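Local coordinates for protein 2''-aminoglycoside nucleotidyltransferase (Klebsiella pneumoniae, PDB 4WQK) that adenylates the 2''-hydroxyl group of aminoglycosides such as kanamycin, gentamicin and tobramycin with the help of two magnesium ions, making bacteria resistant to them, at residues D45-L58 with L85-Y98. Numbering follows the deposited sequence.
Sequences DIDLTFPGERRGEL and LLDCEPAWWADEAY. With MG (magnesium ion), chain B; GOL (glycerol), chain L; IPA (isopropyl alcohol), chain H.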
loop_
_atom_site.group_PDB
_atom_site.type_symbol
_atom_site.label_atom_id
_atom_site.label_comp_id
_atom_site.label_asym_id
_atom_site.label_seq_id
_atom_site.Cartn_x
_atom_site.Cartn_y
_atom_site.Cartn_z
ATOM N N ASP A 45 -5.040 0.917 -9.810
ATOM C CA ASP A 45 -5.749 1.534 -8.697
ATOM C C ASP A 45 -4.773 2.157 -7.709
ATOM O O ASP A 45 -3.566 2.132 -7.941
ATOM C CB ASP A 45 -6.654 0.513 -8.001
ATOM C CG ASP A 45 -5.891 -0.628 -7.368
ATOM O OD1 ASP A 45 -4.678 -0.519 -7.121
ATOM O OD2 ASP A 45 -6.521 -1.671 -7.129
ATOM N N ILE A 46 -5.303 2.747 -6.637
ATOM C CA ILE A 46 -4.494 3.330 -5.592
ATOM C C ILE A 46 -4.697 2.480 -4.335
ATOM O O ILE A 46 -5.819 2.344 -3.883
ATOM C CB ILE A 46 -4.901 4.772 -5.279
ATOM C CG1 ILE A 46 -4.722 5.654 -6.523
ATOM C CG2 ILE A 46 -4.067 5.363 -4.163
ATOM C CD1 ILE A 46 -5.627 6.849 -6.494
ATOM N N ASP A 47 -3.620 1.934 -3.788
ATOM C CA ASP A 47 -3.713 1.145 -2.551
ATOM C C ASP A 47 -3.411 2.017 -1.350
ATOM O O ASP A 47 -2.418 2.761 -1.337
ATOM C CB ASP A 47 -2.764 -0.039 -2.596
ATOM C CG ASP A 47 -3.103 -0.984 -3.759
ATOM O OD1 ASP A 47 -3.946 -1.876 -3.610
ATOM O OD2 ASP A 47 -2.567 -0.819 -4.861
ATOM N N LEU A 48 -4.265 1.912 -0.330
ATOM C CA LEU A 48 -4.070 2.692 0.891
ATOM C C LEU A 48 -4.130 1.792 2.087
ATOM O O LEU A 48 -4.946 0.867 2.146
ATOM C CB LEU A 48 -5.172 3.754 1.078
ATOM C CG LEU A 48 -5.298 4.797 -0.030
ATOM C CD1 LEU A 48 -6.565 5.636 0.140
ATOM C CD2 LEU A 48 -4.053 5.720 -0.026
ATOM N N THR A 49 -3.287 2.108 3.067
ATOM C CA THR A 49 -3.334 1.453 4.363
ATOM C C THR A 49 -3.799 2.513 5.379
ATOM O O THR A 49 -3.258 3.614 5.424
ATOM C CB THR A 49 -1.966 0.893 4.740
ATOM O OG1 THR A 49 -1.560 -0.083 3.765
ATOM C CG2 THR A 49 -2.049 0.207 6.098
ATOM N N PHE A 50 -4.796 2.166 6.192
ATOM C CA PHE A 50 -5.429 3.170 7.073
ATOM C C PHE A 50 -5.542 2.627 8.510
ATOM O O PHE A 50 -5.651 1.417 8.702
ATOM C CB PHE A 50 -6.837 3.545 6.566
ATOM C CG PHE A 50 -7.814 2.390 6.565
ATOM C CD1 PHE A 50 -7.924 1.494 5.462
ATOM C CD2 PHE A 50 -8.635 2.146 7.672
ATOM C CE1 PHE A 50 -8.798 0.417 5.458
ATOM C CE2 PHE A 50 -9.509 1.071 7.660
ATOM C CZ PHE A 50 -9.610 0.205 6.564
ATOM N N PRO A 51 -5.581 3.531 9.504
ATOM C CA PRO A 51 -5.815 3.068 10.882
ATOM C C PRO A 51 -7.174 2.392 11.024
ATOM O O PRO A 51 -8.225 3.010 10.801
ATOM C CB PRO A 51 -5.748 4.371 11.696
ATOM C CG PRO A 51 -4.874 5.254 10.877
ATOM C CD PRO A 51 -5.265 4.972 9.436
ATOM N N GLY A 52 -7.160 1.130 11.411
ATOM C CA GLY A 52 -8.382 0.335 11.381
ATOM C C GLY A 52 -9.497 0.909 12.218
ATOM O O GLY A 52 -10.696 0.788 11.890
ATOM N N GLU A 53 -9.103 1.518 13.338
ATOM C CA GLU A 53 -10.083 2.003 14.314
ATOM C C GLU A 53 -10.619 3.391 13.892
ATOM O O GLU A 53 -11.556 3.920 14.527
ATOM C CB GLU A 53 -9.478 2.032 15.729
ATOM C CG GLU A 53 -8.598 3.252 16.063
ATOM C CD GLU A 53 -7.235 3.345 15.363
ATOM O OE1 GLU A 53 -6.823 2.442 14.615
ATOM O OE2 GLU A 53 -6.547 4.373 15.606
ATOM N N ARG A 54 -10.059 3.954 12.814
ATOM C CA ARG A 54 -10.528 5.217 12.260
ATOM C C ARG A 54 -11.101 5.066 10.848
ATOM O O ARG A 54 -11.146 6.041 10.070
ATOM C CB ARG A 54 -9.373 6.239 12.269
ATOM C CG ARG A 54 -8.875 6.444 13.682
ATOM C CD ARG A 54 -7.722 7.488 13.751
ATOM N NE ARG A 54 -8.167 8.821 13.350
ATOM C CZ ARG A 54 -7.353 9.883 13.240
ATOM N NH1 ARG A 54 -6.033 9.779 13.464
ATOM N NH2 ARG A 54 -7.855 11.076 12.916
ATOM N N ARG A 55 -11.585 3.857 10.538
ATOM C CA ARG A 55 -12.145 3.600 9.207
ATOM C C ARG A 55 -13.229 4.620 8.810
ATOM O O ARG A 55 -13.249 5.095 7.651
ATOM C CB ARG A 55 -12.702 2.186 9.124
ATOM C CG ARG A 55 -13.400 1.949 7.786
ATOM C CD ARG A 55 -13.590 0.483 7.468
ATOM N NE ARG A 55 -14.612 0.369 6.433
ATOM C CZ ARG A 55 -14.929 -0.758 5.804
ATOM N NH1 ARG A 55 -14.279 -1.892 6.064
ATOM N NH2 ARG A 55 -15.902 -0.743 4.902
ATOM N N GLY A 56 -14.096 4.994 9.751
ATOM C CA GLY A 56 -15.170 5.918 9.444
ATOM C C GLY A 56 -14.665 7.251 8.890
ATOM O O GLY A 56 -15.340 7.898 8.071
ATOM N N GLU A 57 -13.469 7.665 9.330
ATOM C CA GLU A 57 -12.921 8.940 8.876
ATOM C C GLU A 57 -12.451 8.806 7.443
ATOM O O GLU A 57 -12.611 9.748 6.656
ATOM C CB GLU A 57 -11.777 9.407 9.778
ATOM C CG GLU A 57 -12.257 9.672 11.228
ATOM C CD GLU A 57 -11.131 10.129 12.119
ATOM O OE1 GLU A 57 -10.486 11.138 11.734
ATOM O OE2 GLU A 57 -10.910 9.491 13.182
ATOM N N LEU A 58 -11.855 7.660 7.090
ATOM C CA LEU A 58 -11.490 7.456 5.685
ATOM C C LEU A 58 -12.746 7.384 4.819
ATOM O O LEU A 58 -12.779 7.990 3.735
ATOM C CB LEU A 58 -10.626 6.208 5.522
ATOM C CG LEU A 58 -10.254 5.895 4.075
ATOM C CD1 LEU A 58 -9.496 7.035 3.433
ATOM C CD2 LEU A 58 -9.410 4.588 4.026
ATOM N N LEU A 85 -10.270 3.643 -8.601
ATOM C CA LEU A 85 -10.471 2.660 -7.545
ATOM C C LEU A 85 -9.444 2.829 -6.439
ATOM O O LEU A 85 -8.261 3.039 -6.699
ATOM C CB LEU A 85 -10.390 1.236 -8.114
ATOM C CG LEU A 85 -11.672 0.441 -8.394
ATOM C CD1 LEU A 85 -12.932 1.303 -8.409
ATOM C CD2 LEU A 85 -11.522 -0.318 -9.700
ATOM N N LEU A 86 -9.928 2.755 -5.208
ATOM C CA LEU A 86 -9.100 2.729 -4.013
ATOM C C LEU A 86 -9.176 1.355 -3.355
ATOM O O LEU A 86 -10.273 0.888 -3.003
ATOM C CB LEU A 86 -9.571 3.756 -2.990
ATOM C CG LEU A 86 -9.734 5.203 -3.397
ATOM C CD1 LEU A 86 -10.036 5.997 -2.137
ATOM C CD2 LEU A 86 -8.453 5.651 -4.065
ATOM N N ASP A 87 -8.024 0.751 -3.122
ATOM C CA ASP A 87 -7.961 -0.599 -2.513
ATOM C C ASP A 87 -7.415 -0.409 -1.107
ATOM O O ASP A 87 -6.226 -0.145 -0.943
ATOM C CB ASP A 87 -7.063 -1.491 -3.373
ATOM C CG ASP A 87 -6.924 -2.912 -2.844
ATOM O OD1 ASP A 87 -7.409 -3.220 -1.751
ATOM O OD2 ASP A 87 -6.288 -3.725 -3.564
ATOM N N CYS A 88 -8.292 -0.495 -0.108
ATOM C CA CYS A 88 -7.984 -0.003 1.212
ATOM C C CYS A 88 -7.859 -1.132 2.241
ATOM O O CYS A 88 -8.756 -1.969 2.319
ATOM C CB CYS A 88 -9.090 0.952 1.660
ATOM S SG CYS A 88 -9.243 2.401 0.619
ATOM N N GLU A 89 -6.760 -1.172 2.997
ATOM C CA GLU A 89 -6.636 -2.185 4.037
ATOM C C GLU A 89 -6.248 -1.576 5.387
ATOM O O GLU A 89 -5.484 -0.600 5.450
ATOM C CB GLU A 89 -5.624 -3.260 3.629
ATOM C CG GLU A 89 -4.206 -2.810 3.449
ATOM C CD GLU A 89 -3.252 -4.007 3.256
ATOM O OE1 GLU A 89 -3.488 -5.060 3.862
ATOM O OE2 GLU A 89 -2.285 -3.902 2.493
ATOM N N PRO A 90 -6.778 -2.154 6.466
ATOM C CA PRO A 90 -6.499 -1.598 7.800
ATOM C C PRO A 90 -5.132 -2.009 8.330
ATOM O O PRO A 90 -4.589 -3.091 8.008
ATOM C CB PRO A 90 -7.593 -2.210 8.678
ATOM C CG PRO A 90 -7.892 -3.541 8.002
ATOM C CD PRO A 90 -7.797 -3.217 6.504
ATOM N N ALA A 91 -4.590 -1.126 9.169
ATOM C CA ALA A 91 -3.463 -1.459 10.036
ATOM C C ALA A 91 -3.911 -1.126 11.454
ATOM O O ALA A 91 -4.751 -0.253 11.660
ATOM C CB ALA A 91 -2.228 -0.690 9.659
ATOM N N TRP A 92 -3.338 -1.842 12.417
ATOM C CA TRP A 92 -3.815 -1.772 13.815
ATOM C C TRP A 92 -2.690 -1.353 14.745
ATOM O O TRP A 92 -1.533 -1.749 14.560
ATOM C CB TRP A 92 -4.408 -3.123 14.239
ATOM C CG TRP A 92 -5.541 -3.528 13.312
ATOM C CD1 TRP A 92 -5.457 -4.373 12.237
ATOM C CD2 TRP A 92 -6.893 -3.076 13.384
ATOM N NE1 TRP A 92 -6.687 -4.440 11.615
ATOM C CE2 TRP A 92 -7.584 -3.670 12.305
ATOM C CE3 TRP A 92 -7.581 -2.205 14.238
ATOM C CZ2 TRP A 92 -8.953 -3.431 12.072
ATOM C CZ3 TRP A 92 -8.923 -1.969 14.019
ATOM C CH2 TRP A 92 -9.600 -2.591 12.943
ATOM N N TRP A 93 -3.013 -0.518 15.725
ATOM C CA TRP A 93 -1.986 0.003 16.624
ATOM C C TRP A 93 -1.338 -1.108 17.422
ATOM O O TRP A 93 -2.038 -1.934 18.021
ATOM C CB TRP A 93 -2.589 1.034 17.587
ATOM C CG TRP A 93 -1.518 1.742 18.385
ATOM C CD1 TRP A 93 -1.222 1.554 19.692
ATOM C CD2 TRP A 93 -0.592 2.702 17.886
ATOM N NE1 TRP A 93 -0.176 2.377 20.081
ATOM C CE2 TRP A 93 0.261 3.052 18.966
ATOM C CE3 TRP A 93 -0.388 3.295 16.629
ATOM C CZ2 TRP A 93 1.288 3.988 18.829
ATOM C CZ3 TRP A 93 0.639 4.238 16.491
ATOM C CH2 TRP A 93 1.470 4.564 17.602
ATOM N N ALA A 94 -0.007 -1.157 17.381
ATOM C CA ALA A 94 0.816 -2.121 18.108
ATOM C C ALA A 94 1.821 -1.384 19.015
ATOM O O ALA A 94 3.017 -1.418 18.764
ATOM C CB ALA A 94 1.561 -3.010 17.131
ATOM N N ASP A 95 1.310 -0.682 20.019
ATOM C CA ASP A 95 2.076 0.048 21.060
ATOM C C ASP A 95 2.864 1.245 20.578
ATOM O O ASP A 95 2.751 2.280 21.206
ATOM C CB ASP A 95 3.053 -0.880 21.789
ATOM C CG ASP A 95 2.369 -2.047 22.513
ATOM O OD1 ASP A 95 1.172 -1.967 22.903
ATOM O OD2 ASP A 95 3.074 -3.040 22.779
ATOM N N GLU A 96 3.649 1.099 19.496
ATOM C CA GLU A 96 4.510 2.193 19.028
ATOM C C GLU A 96 4.284 2.586 17.587
ATOM O O GLU A 96 4.809 3.584 17.116
ATOM C CB GLU A 96 5.980 1.809 19.244
ATOM C CG GLU A 96 6.420 0.625 18.326
ATOM C CD GLU A 96 7.909 0.257 18.452
ATOM O OE1 GLU A 96 8.287 -0.392 19.446
ATOM O OE2 GLU A 96 8.703 0.599 17.546
ATOM N N ALA A 97 3.459 1.840 16.872
ATOM C CA ALA A 97 3.188 2.112 15.466
ATOM C C ALA A 97 1.985 1.325 15.032
ATOM O O ALA A 97 1.621 0.332 15.686
ATOM C CB ALA A 97 4.415 1.705 14.565
ATOM N N TYR A 98 1.398 1.718 13.907
ATOM C CA TYR A 98 0.381 0.904 13.226
ATOM C C TYR A 98 1.069 -0.231 12.484
ATOM O O TYR A 98 2.157 -0.043 11.934
ATOM C CB TYR A 98 -0.428 1.766 12.244
ATOM C CG TYR A 98 -1.409 2.677 12.950
ATOM C CD1 TYR A 98 -2.643 2.184 13.379
ATOM C CD2 TYR A 98 -1.083 4.016 13.206
ATOM C CE1 TYR A 98 -3.544 2.984 14.072
ATOM C CE2 TYR A 98 -1.984 4.840 13.885
ATOM C CZ TYR A 98 -3.206 4.331 14.314
ATOM O OH TYR A 98 -4.100 5.144 14.965
HETATM MG MG MG B . -3.171 -1.694 -6.591
HETATM C C1 GOL L . -3.820 -7.033 -1.711
HETATM O O1 GOL L . -4.600 -7.860 -0.880
HETATM C C2 GOL L . -3.718 -5.689 -1.002
HETATM O O2 GOL L . -2.709 -5.687 0.002
HETATM C C3 GOL L . -3.471 -4.605 -2.031
HETATM O O3 GOL L . -4.148 -3.452 -1.584
HETATM C C1 IPA H . 9.827 2.590 15.070
HETATM C C2 IPA H . 9.598 3.885 15.836
HETATM C C3 IPA H . 9.190 4.978 14.857
HETATM O O2 IPA H . 8.571 3.696 16.778
HETATM O O HOH W 1 -1.879 0.044 -7.408
HETATM O O HOH W 2 -2.291 -1.188 1.156
HETATM O O HOH W 3 -5.750 0.422 15.945
HETATM O O HOH W 4 -4.233 7.648 13.855
HETATM O O HOH W 5 -0.912 -2.556 -6.387
HETATM O O HOH W 6 -2.818 -3.316 -5.848
HETATM O O HOH W 7 -3.341 -2.666 -8.322
#
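The two parallel strands of the nucleotidyltransferase fold that carry metal-binding Asp47 and Asp87, 46-51 and 85-93, pair here in the N-terminal domain. Seven backbone hydrogen bonds join the segments in alternation, from Ile46 N to Leu85 O (3.0 Å) and on past the strand end to Gly52 N to Ala91 O (2.8 Å). Asp45, just before Ile46, gathers with both aspartates at one end. Asp45 OD1 and Asp47 OD2 both bind the same magnesium ion, each at 2.0 Å, and waters fill the rest of its coordination shell. Asp47 OD1 and Asp87 OD2 lie 3.0 Å apart, a closeness explained by a second magnesium ion that both bind; Asp87 is also the inferred proton acceptor. With CG anti to the backbone N (chi1 -180°), Asp87 runs alongside Asp47, their carboxylate planes turned 54° apart. The opposite face of the sheet is apolar: Ile46 and Leu86 lie side by side against helix 5-19, and Leu58 CD2 touches Cys88 SG. Phe50 folds back over strand 85-93, so that Pro90 CA sits over the centre of its ring in a CH-pi contact. Farther along, Gly52 CA rests on the six-membered ring of Trp92, near the kanamycin-binding Ala101. Tyr98 is sandwiched between Pro51 CG and Trp93 CE3, while its OH donates to the syn lone pair of Glu53 OE2 at 2.6 Å, the carboxylate nearly coplanar with the ring (12°).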